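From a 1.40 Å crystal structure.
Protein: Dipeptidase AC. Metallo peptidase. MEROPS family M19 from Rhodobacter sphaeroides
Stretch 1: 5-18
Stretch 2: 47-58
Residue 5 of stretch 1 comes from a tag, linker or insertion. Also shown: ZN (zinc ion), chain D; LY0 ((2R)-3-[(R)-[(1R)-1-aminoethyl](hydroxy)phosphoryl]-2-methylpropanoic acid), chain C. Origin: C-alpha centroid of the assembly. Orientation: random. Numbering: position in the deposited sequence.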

# COMPACT_ATOMS: atom_id res chain seq x y z
N ASP A 5 -10.22 -7.95 -22.85
CA ASP A 5 -10.21 -6.50 -22.66
C ASP A 5 -9.82 -6.11 -21.24
O ASP A 5 -10.28 -5.09 -20.71
CB ASP A 5 -11.58 -5.91 -23.00
CG ASP A 5 -12.69 -6.43 -22.10
OD1 ASP A 5 -12.45 -7.40 -21.36
OD2 ASP A 5 -13.80 -5.85 -22.14
N THR A 6 -8.96 -6.91 -20.61
CA THR A 6 -8.44 -6.58 -19.29
C THR A 6 -7.37 -5.50 -19.41
O THR A 6 -6.40 -5.66 -20.14
CB THR A 6 -7.81 -7.80 -18.60
OG1 THR A 6 -8.82 -8.80 -18.38
CG2 THR A 6 -7.17 -7.40 -17.27
N ILE A 7 -7.56 -4.40 -18.70
CA ILE A 7 -6.56 -3.34 -18.70
C ILE A 7 -5.49 -3.68 -17.66
O ILE A 7 -5.82 -4.06 -16.56
CB ILE A 7 -7.19 -2.00 -18.34
CG1 ILE A 7 -8.30 -1.67 -19.34
CG2 ILE A 7 -6.13 -0.90 -18.29
CD1 ILE A 7 -9.10 -0.45 -19.00
N PRO A 8 -4.20 -3.56 -18.02
CA PRO A 8 -3.18 -3.89 -17.03
C PRO A 8 -3.31 -2.98 -15.81
O PRO A 8 -3.63 -1.80 -15.94
CB PRO A 8 -1.87 -3.61 -17.76
CG PRO A 8 -2.22 -3.73 -19.22
CD PRO A 8 -3.62 -3.20 -19.33
N VAL A 9 -3.08 -3.55 -14.63
CA VAL A 9 -3.21 -2.80 -13.39
C VAL A 9 -1.85 -2.63 -12.74
O VAL A 9 -1.13 -3.60 -12.52
CB VAL A 9 -4.15 -3.52 -12.40
CG1 VAL A 9 -4.10 -2.87 -11.01
CG2 VAL A 9 -5.56 -3.50 -12.94
N PHE A 10 -1.49 -1.37 -12.47
CA PHE A 10 -0.35 -1.11 -11.61
C PHE A 10 -0.90 -0.79 -10.23
O PHE A 10 -1.79 0.06 -10.08
CB PHE A 10 0.51 0.05 -12.12
CG PHE A 10 1.76 0.25 -11.32
CD1 PHE A 10 2.89 -0.48 -11.62
CD2 PHE A 10 1.78 1.10 -10.23
CE1 PHE A 10 4.04 -0.33 -10.87
CE2 PHE A 10 2.93 1.25 -9.47
CZ PHE A 10 4.06 0.54 -9.79
N ASP A 11 -0.35 -1.47 -9.23
CA ASP A 11 -0.97 -1.47 -7.90
C ASP A 11 -0.15 -0.76 -6.82
O ASP A 11 1.08 -0.82 -6.80
CB ASP A 11 -1.22 -2.90 -7.44
CG ASP A 11 -1.96 -2.94 -6.14
OD1 ASP A 11 -3.14 -2.55 -6.13
OD2 ASP A 11 -1.34 -3.35 -5.13
N GLY A 12 -0.87 -0.15 -5.88
CA GLY A 12 -0.26 0.69 -4.86
C GLY A 12 0.38 -0.00 -3.67
O GLY A 12 1.18 0.62 -2.98
N HIS A 13 0.04 -1.26 -3.39
CA HIS A 13 0.53 -1.91 -2.18
C HIS A 13 0.24 -3.39 -2.11
O HIS A 13 -0.92 -3.79 -2.11
CB HIS A 13 -0.09 -1.26 -0.93
CG HIS A 13 0.54 -1.72 0.34
ND1 HIS A 13 1.64 -1.09 0.89
CD2 HIS A 13 0.24 -2.75 1.17
CE1 HIS A 13 1.98 -1.70 2.01
NE2 HIS A 13 1.15 -2.71 2.20
N ASN A 14 1.29 -4.21 -2.00
CA ASN A 14 1.07 -5.62 -1.67
C ASN A 14 2.10 -6.12 -0.68
O ASN A 14 3.19 -5.54 -0.57
CB ASN A 14 1.05 -6.51 -2.93
CG ASN A 14 2.43 -6.84 -3.45
OD1 ASN A 14 3.18 -7.61 -2.83
ND2 ASN A 14 2.79 -6.28 -4.60
N ASP A 15 1.74 -7.18 0.03
CA ASP A 15 2.61 -7.78 1.03
C ASP A 15 3.07 -9.19 0.64
O ASP A 15 3.30 -10.03 1.50
CB ASP A 15 1.92 -7.80 2.39
CG ASP A 15 1.70 -6.40 2.93
OD1 ASP A 15 2.70 -5.72 3.23
OD2 ASP A 15 0.54 -5.97 3.04
N PHE A 16 3.24 -9.43 -0.66
CA PHE A 16 3.76 -10.71 -1.10
C PHE A 16 5.08 -11.07 -0.41
O PHE A 16 5.32 -12.24 -0.12
CB PHE A 16 3.94 -10.73 -2.61
CG PHE A 16 4.46 -12.03 -3.13
CD1 PHE A 16 5.77 -12.12 -3.58
CD2 PHE A 16 3.66 -13.16 -3.15
CE1 PHE A 16 6.27 -13.32 -4.06
CE2 PHE A 16 4.14 -14.36 -3.61
CZ PHE A 16 5.45 -14.44 -4.08
N LEU A 17 5.93 -10.09 -0.15
CA LEU A 17 7.23 -10.38 0.46
C LEU A 17 7.08 -11.03 1.84
O LEU A 17 7.95 -11.79 2.27
CB LEU A 17 8.09 -9.12 0.56
CG LEU A 17 8.63 -8.57 -0.77
CD1 LEU A 17 9.27 -7.22 -0.55
CD2 LEU A 17 9.64 -9.55 -1.39
N LEU A 18 5.97 -10.76 2.52
CA LEU A 18 5.76 -11.37 3.82
C LEU A 18 5.65 -12.88 3.68
O LEU A 18 6.05 -13.64 4.57
CB LEU A 18 4.51 -10.78 4.50
CG LEU A 18 4.24 -11.20 5.94
CD1 LEU A 18 5.29 -10.65 6.88
CD2 LEU A 18 2.85 -10.69 6.35
N GLU A 47 -2.12 -13.96 -15.29
CA GLU A 47 -3.52 -14.27 -15.60
C GLU A 47 -4.46 -13.12 -15.27
O GLU A 47 -5.45 -12.89 -15.97
CB GLU A 47 -3.99 -15.55 -14.90
CG GLU A 47 -3.21 -16.80 -15.28
CD GLU A 47 -3.10 -16.99 -16.79
OE1 GLU A 47 -4.10 -16.79 -17.51
OE2 GLU A 47 -2.00 -17.33 -17.27
N GLY A 48 -4.16 -12.39 -14.20
CA GLY A 48 -5.05 -11.33 -13.74
C GLY A 48 -4.78 -9.96 -14.32
O GLY A 48 -5.54 -9.03 -14.06
N GLY A 49 -3.72 -9.83 -15.11
CA GLY A 49 -3.38 -8.56 -15.72
C GLY A 49 -2.70 -7.60 -14.76
O GLY A 49 -2.87 -6.38 -14.87
N PHE A 50 -1.95 -8.15 -13.81
CA PHE A 50 -1.20 -7.34 -12.85
C PHE A 50 0.08 -6.90 -13.54
O PHE A 50 0.96 -7.71 -13.80
CB PHE A 50 -0.91 -8.21 -11.61
CG PHE A 50 -0.15 -7.51 -10.50
CD1 PHE A 50 -0.82 -6.87 -9.46
CD2 PHE A 50 1.24 -7.53 -10.47
CE1 PHE A 50 -0.12 -6.25 -8.42
CE2 PHE A 50 1.95 -6.92 -9.43
CZ PHE A 50 1.26 -6.28 -8.40
N ALA A 51 0.16 -5.60 -13.87
CA ALA A 51 1.33 -5.04 -14.56
C ALA A 51 2.54 -4.83 -13.65
O ALA A 51 3.68 -4.79 -14.10
CB ALA A 51 0.97 -3.72 -15.22
N GLY A 52 2.27 -4.68 -12.36
CA GLY A 52 3.31 -4.38 -11.41
C GLY A 52 2.73 -3.65 -10.22
O GLY A 52 1.53 -3.39 -10.14
N GLY A 53 3.60 -3.30 -9.28
CA GLY A 53 3.15 -2.57 -8.11
C GLY A 53 4.23 -2.27 -7.10
O GLY A 53 5.41 -2.61 -7.30
N PHE A 54 3.82 -1.63 -6.01
CA PHE A 54 4.68 -1.43 -4.86
C PHE A 54 4.70 -2.72 -4.04
O PHE A 54 3.64 -3.21 -3.63
CB PHE A 54 4.14 -0.32 -3.96
CG PHE A 54 4.16 1.07 -4.55
CD1 PHE A 54 5.09 2.01 -4.11
CD2 PHE A 54 3.21 1.46 -5.49
CE1 PHE A 54 5.08 3.31 -4.62
CE2 PHE A 54 3.20 2.75 -5.99
CZ PHE A 54 4.13 3.68 -5.56
N PHE A 55 5.91 -3.22 -3.79
CA PHE A 55 6.12 -4.40 -2.95
C PHE A 55 6.63 -3.96 -1.59
O PHE A 55 7.76 -3.47 -1.47
CB PHE A 55 7.10 -5.36 -3.64
CG PHE A 55 6.50 -6.09 -4.80
CD1 PHE A 55 6.08 -7.41 -4.67
CD2 PHE A 55 6.31 -5.45 -6.02
CE1 PHE A 55 5.48 -8.08 -5.73
CE2 PHE A 55 5.71 -6.11 -7.08
CZ PHE A 55 5.30 -7.42 -6.94
N ALA A 56 5.79 -4.11 -0.58
CA ALA A 56 6.09 -3.60 0.75
C ALA A 56 7.02 -4.50 1.53
O ALA A 56 6.85 -5.72 1.60
CB ALA A 56 4.79 -3.39 1.53
N ILE A 57 8.01 -3.85 2.14
CA ILE A 57 8.83 -4.43 3.19
C ILE A 57 8.20 -3.95 4.49
O ILE A 57 8.21 -2.76 4.80
CB ILE A 57 10.27 -3.91 3.09
CG1 ILE A 57 10.93 -4.41 1.79
CG2 ILE A 57 11.08 -4.30 4.33
CD1 ILE A 57 12.19 -3.68 1.44
N TYR A 58 7.62 -4.89 5.24
CA TYR A 58 6.90 -4.57 6.47
C TYR A 58 7.37 -5.53 7.55
O TYR A 58 7.40 -6.73 7.32
CB TYR A 58 5.39 -4.68 6.23
CG TYR A 58 4.59 -5.27 7.38
CD1 TYR A 58 4.26 -4.50 8.49
CD2 TYR A 58 4.17 -6.58 7.34
CE1 TYR A 58 3.53 -5.04 9.54
CE2 TYR A 58 3.43 -7.13 8.38
CZ TYR A 58 3.12 -6.36 9.47
OH TYR A 58 2.39 -6.92 10.50
ZN ZN D . 1.30 -4.09 3.95
P LY0 C . -1.14 -4.18 6.01
C1 LY0 C . -0.14 -6.09 7.79
N1 LY0 C . 1.32 -5.23 5.98
C2 LY0 C . -0.03 -5.59 6.36
C4 LY0 C . -2.90 -4.72 6.10
C5 LY0 C . -3.80 -3.84 6.91
C6 LY0 C . -3.64 -2.38 6.60
C7 LY0 C . -5.23 -4.31 6.98
O31 LY0 C . -0.76 -3.70 4.63
O32 LY0 C . -0.85 -3.03 7.03
O61 LY0 C . -4.17 -1.46 7.44
O62 LY0 C . -3.00 -1.99 5.60
O HOH W 1 -5.97 -6.24 -14.21
O HOH W 2 1.33 -3.98 -5.42
O HOH W 3 5.64 -7.23 -0.67
O HOH W 4 5.16 -7.12 3.47

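The apolar centre of this contact is built around Phe10 and Phe54. Their rings meet obliquely, with centroids 6.0 Å apart and planes at 65°. The closest atoms are Phe10 CE2 and Phe54 CE2, at 3.8 Å. Gly53 lies over one face of the Phe10 ring, its CA 3.8 Å from the ring centroid, in a CH-pi contact. A side chain at Gly52 would be tight against Phe10, since an ideal CB would lie 3.5 Å from Phe10 CE1. The backbone angles of Gly52 by themselves call for glycine. A side chain at Gly53 would clash, its CB 2.8 Å from Asp11 O. Its absence fits the close approach there, with Asp11 CA and Gly53 CA 4.3 Å apart.

Further along, Leu17 CD1 packs 4.2 Å from Phe55 CB and 4.0 Å from Ile57 CG1. Leu18 CD2 lies at the edge of the Tyr58 ring, 4.1 Å from Tyr58 CE2.

The backbones pair in parallel. Val9 N donates to Gly49 O (2.8 Å), and Ala51 N donates to Val9 O (2.7 Å). A bulge then shifts the register by one, and Asp11 N donates to Gly52 O (2.8 Å). Phe54 N returns a bond to Asp11 O (3.0 Å). The chain turns a corner at Gly12, and a second bulge shifts the register again. Pairing resumes as Asn14 N donates to Phe54 O and Ala56 N to Asn14 O, both at 3.0 Å.

The Asp11 side chain spans the corner: His13 N donates to Asp11 OD2 (3.0 Å). Beyond it, Phe16 N donates to Asn14 OD1 (2.8 Å). Asn14 ND2 sits over one face of the Phe55 ring, 3.4 Å from Phe55 CE1. It also donates to water 2 (ND2 to water O, 2.8 Å). That water lies 2.8 Å from Asp11 OD2 and 3.0 Å from Phe54 O, so it links the two stretches.

The polar edge is the metal site. Zinc is bound by His13 NE2 at 2.2 Å and by both carboxylate oxygens of Asp15, OD1 at 2.3 Å and OD2 at 2.2 Å. The ligand LY0 adds N1 at 2.3 Å and O31 at 2.2 Å, and one further atom comes from elsewhere in the structure. Ala56 CB packs 3.3 Å from His13 CE1 and 3.6 Å from Asp15 OD1. Water 4 donates to Asp15 OD1 (2.8 Å) and Ala56 O (2.9 Å), bridging the stretches beside the metal. The Tyr58 ring presents one face to LY0 N1.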